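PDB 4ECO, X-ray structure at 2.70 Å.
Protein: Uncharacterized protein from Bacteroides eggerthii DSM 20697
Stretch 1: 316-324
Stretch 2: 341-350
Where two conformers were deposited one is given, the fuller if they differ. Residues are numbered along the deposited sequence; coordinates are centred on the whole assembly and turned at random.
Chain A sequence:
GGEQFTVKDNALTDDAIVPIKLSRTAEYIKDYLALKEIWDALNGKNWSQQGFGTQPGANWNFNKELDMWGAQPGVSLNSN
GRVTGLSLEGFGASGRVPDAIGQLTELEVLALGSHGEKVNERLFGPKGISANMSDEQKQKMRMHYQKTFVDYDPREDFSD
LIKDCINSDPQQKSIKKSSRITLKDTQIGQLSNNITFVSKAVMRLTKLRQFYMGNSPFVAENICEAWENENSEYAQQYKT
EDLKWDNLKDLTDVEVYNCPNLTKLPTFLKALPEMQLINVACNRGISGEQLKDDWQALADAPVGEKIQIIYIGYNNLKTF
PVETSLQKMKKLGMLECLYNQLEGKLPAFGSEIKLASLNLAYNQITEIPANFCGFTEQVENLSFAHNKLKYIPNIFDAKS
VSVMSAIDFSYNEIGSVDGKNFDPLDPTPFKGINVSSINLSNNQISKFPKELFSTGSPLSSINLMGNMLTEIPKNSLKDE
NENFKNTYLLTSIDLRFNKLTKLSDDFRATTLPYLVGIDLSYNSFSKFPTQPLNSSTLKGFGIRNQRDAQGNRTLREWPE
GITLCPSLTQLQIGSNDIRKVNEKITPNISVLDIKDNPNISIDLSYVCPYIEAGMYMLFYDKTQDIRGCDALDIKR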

# COMPACT_ATOMS: atom_id res chain seq x y z
N ASN A 316 11.25 4.68 -12.63
CA ASN A 316 10.91 5.08 -13.98
C ASN A 316 10.58 3.91 -14.93
O ASN A 316 10.54 4.13 -16.15
N LEU A 317 10.31 2.69 -14.40
CA LEU A 317 10.01 1.50 -15.21
C LEU A 317 8.90 1.74 -16.23
O LEU A 317 7.83 2.21 -15.84
N LYS A 318 9.14 1.42 -17.52
CA LYS A 318 8.11 1.54 -18.55
C LYS A 318 7.46 0.18 -18.79
O LYS A 318 6.34 0.11 -19.27
N THR A 319 8.15 -0.90 -18.39
CA THR A 319 7.68 -2.29 -18.49
C THR A 319 8.53 -3.16 -17.57
O THR A 319 9.52 -2.69 -17.01
N PHE A 320 8.14 -4.43 -17.43
CA PHE A 320 8.82 -5.47 -16.65
C PHE A 320 9.79 -6.21 -17.52
O PHE A 320 9.59 -6.22 -18.74
N PRO A 321 10.76 -6.97 -16.94
CA PRO A 321 11.59 -7.87 -17.76
C PRO A 321 10.74 -8.91 -18.52
O PRO A 321 9.56 -9.13 -18.18
N VAL A 322 11.34 -9.56 -19.53
CA VAL A 322 10.73 -10.60 -20.39
C VAL A 322 10.10 -11.72 -19.52
O VAL A 322 10.65 -12.06 -18.46
N GLU A 323 8.92 -12.28 -19.98
CA GLU A 323 8.17 -13.35 -19.31
C GLU A 323 9.08 -14.50 -18.88
O GLU A 323 8.96 -14.96 -17.74
N THR A 324 10.00 -14.97 -19.78
CA THR A 324 10.92 -16.10 -19.54
C THR A 324 11.89 -15.84 -18.34
O THR A 324 12.36 -16.79 -17.70
N GLN A 341 6.28 4.28 -14.52
CA GLN A 341 5.78 4.76 -15.80
C GLN A 341 5.32 3.58 -16.64
O GLN A 341 5.43 3.62 -17.87
N LEU A 342 4.88 2.49 -15.95
CA LEU A 342 4.47 1.23 -16.59
C LEU A 342 3.37 1.50 -17.59
O LEU A 342 2.34 2.09 -17.25
N GLU A 343 3.62 1.15 -18.86
CA GLU A 343 2.70 1.38 -19.97
C GLU A 343 2.38 0.07 -20.71
O GLU A 343 3.21 -0.86 -20.71
N GLY A 344 1.19 0.04 -21.34
CA GLY A 344 0.71 -1.04 -22.18
C GLY A 344 0.37 -2.32 -21.46
O GLY A 344 -0.01 -2.30 -20.28
N LYS A 345 0.48 -3.45 -22.20
CA LYS A 345 0.22 -4.79 -21.68
C LYS A 345 1.46 -5.22 -20.88
O LYS A 345 2.59 -5.00 -21.32
N LEU A 346 1.25 -5.76 -19.69
CA LEU A 346 2.38 -6.15 -18.84
C LEU A 346 2.90 -7.54 -19.14
O LEU A 346 2.09 -8.44 -19.33
N PRO A 347 4.23 -7.79 -19.09
CA PRO A 347 4.71 -9.18 -19.21
C PRO A 347 4.18 -10.02 -18.02
O PRO A 347 3.91 -9.44 -16.95
N ALA A 348 3.95 -11.34 -18.21
CA ALA A 348 3.38 -12.20 -17.15
C ALA A 348 4.42 -13.07 -16.43
O ALA A 348 5.38 -13.51 -17.05
N PHE A 349 4.19 -13.34 -15.12
CA PHE A 349 5.04 -14.23 -14.31
C PHE A 349 4.62 -15.71 -14.47
O PHE A 349 5.46 -16.62 -14.45
N GLY A 350 3.30 -15.92 -14.56
CA GLY A 350 2.65 -17.22 -14.62
C GLY A 350 1.88 -17.50 -13.35
O GLY A 350 2.18 -16.92 -12.30

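Two neighbouring segments of one chain pack side by side through an apolar cluster centred on Phe-320, flanked by backbone hydrogen bonds at one end and a carboxylate-to-backbone bond at the other, burying 793 Å² in all. Phe-320 points toward the second stretch with chi1 m (-70°) and contributes the largest covered area. Leu-346 (m, t) sets CD2 4.0 Å from the centroid of the Phe-320 ring, directly along the ring normal, a CH-pi contact over one face. Leu-342 (m, t) leaves its backbone sideways, but its end comes nearer: its CD1 lies 3.7 Å from Phe-320 CE1, and its CD2 reaches Leu-317 CB at 3.8 Å. Phe-349 (chi1 m) starts away from the first stretch, yet its ring swings back, bringing CE2 within 3.9 Å of Phe-320 CE2; the two ring planes meet obliquely at 55°. Pro-347, pointing toward the first stretch, places CD 3.7 Å from Phe-320 CB and 3.5 Å from Thr-319 OG1 (Thr-319 chi1 t), while its CB touches Pro-321 O at 3.5 Å. Backbone polar groups register the chains beside this cluster: Gln-341 N donates to Leu-317 O (2.9 Å), and Glu-343 N donates to Lys-318 O (2.9 Å) almost in line. At the other end, Glu-323, at the start of a helix, uses chi1 m and an off-well chi2 (-148°) to bring its carboxylate across, so that OE2 accepts a hydrogen bond from Ala-348 N at 3.1 Å and lies 3.6 Å from Ala-348 CB. Gln-341 (m, t) also points in, but its OE1 sits 3.4 Å from Asn-316 O; both are acceptors, so this is packing without a hydrogen bond. Val-322, Thr-324 and Lys-345 turn away and make no contact across the stretches.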

# COMPACT_ATOMS: atom_id res chain seq x y z
CB ASN A 316 12.08 5.86 -14.56
CG ASN A 316 12.46 7.09 -13.78
OD1 ASN A 316 11.65 7.98 -13.47
ND2 ASN A 316 13.74 7.17 -13.48
CB LEU A 317 9.57 0.32 -14.34
CG LEU A 317 10.58 -0.32 -13.42
CD1 LEU A 317 9.87 -1.23 -12.41
CD2 LEU A 317 11.63 -1.08 -14.22
CB LYS A 318 8.65 2.15 -19.86
CG LYS A 318 8.72 3.67 -19.83
CD LYS A 318 9.49 4.17 -21.02
CE LYS A 318 9.96 5.59 -20.84
NZ LYS A 318 11.11 5.91 -21.74
CB THR A 319 7.69 -2.80 -19.97
OG1 THR A 319 6.89 -4.00 -20.11
CG2 THR A 319 9.09 -3.04 -20.51
CB PHE A 320 7.79 -6.49 -16.10
CG PHE A 320 6.83 -6.07 -15.02
CD1 PHE A 320 6.93 -4.82 -14.42
CD2 PHE A 320 5.84 -6.93 -14.58
CE1 PHE A 320 6.06 -4.44 -13.40
CE2 PHE A 320 4.96 -6.55 -13.56
CZ PHE A 320 5.08 -5.31 -12.98
CB PRO A 321 12.48 -8.55 -16.72
CG PRO A 321 12.51 -7.60 -15.57
CD PRO A 321 11.12 -7.11 -15.51
CB VAL A 322 11.82 -11.16 -21.34
CG1 VAL A 322 11.28 -12.30 -22.20
CG2 VAL A 322 12.39 -10.05 -22.22
CB GLU A 323 7.04 -13.89 -20.21
CG GLU A 323 5.99 -12.86 -20.62
CD GLU A 323 4.57 -13.36 -20.82
OE1 GLU A 323 4.34 -14.59 -20.71
OE2 GLU A 323 3.68 -12.52 -21.05
CB THR A 324 11.73 -16.44 -20.82
OG1 THR A 324 12.68 -15.42 -21.07
CG2 THR A 324 10.85 -16.64 -22.05
CB GLN A 341 6.89 5.51 -16.53
CG GLN A 341 7.20 6.90 -16.04
CD GLN A 341 8.19 7.49 -17.02
OE1 GLN A 341 9.40 7.28 -16.90
NE2 GLN A 341 7.69 8.13 -18.09
CB LEU A 342 4.03 0.18 -15.55
CG LEU A 342 5.06 -0.32 -14.52
CD1 LEU A 342 4.40 -1.15 -13.48
CD2 LEU A 342 6.14 -1.15 -15.17
CB GLU A 343 3.28 2.42 -20.95
CG GLU A 343 4.59 1.98 -21.60
CD GLU A 343 5.37 3.01 -22.40
OE1 GLU A 343 5.06 4.22 -22.29
OE2 GLU A 343 6.33 2.60 -23.09
CB LYS A 345 -0.12 -5.75 -22.85
CG LYS A 345 -0.42 -7.21 -22.44
CD LYS A 345 -1.32 -7.97 -23.44
CE LYS A 345 -0.79 -8.13 -24.86
NZ LYS A 345 -1.73 -8.87 -25.75
CB LEU A 346 2.01 -6.11 -17.34
CG LEU A 346 2.08 -4.80 -16.60
CD1 LEU A 346 1.74 -5.02 -15.14
CD2 LEU A 346 3.46 -4.18 -16.70
CB PRO A 347 6.24 -9.03 -19.21
CG PRO A 347 6.49 -7.56 -19.50
CD PRO A 347 5.35 -6.85 -18.86
CB ALA A 348 2.31 -13.10 -17.74
CB PHE A 349 4.96 -13.85 -12.82
CG PHE A 349 5.52 -12.51 -12.44
CD1 PHE A 349 6.85 -12.36 -12.08
CD2 PHE A 349 4.70 -11.38 -12.42
CE1 PHE A 349 7.37 -11.11 -11.73
CE2 PHE A 349 5.22 -10.13 -12.09
CZ PHE A 349 6.55 -10.00 -11.74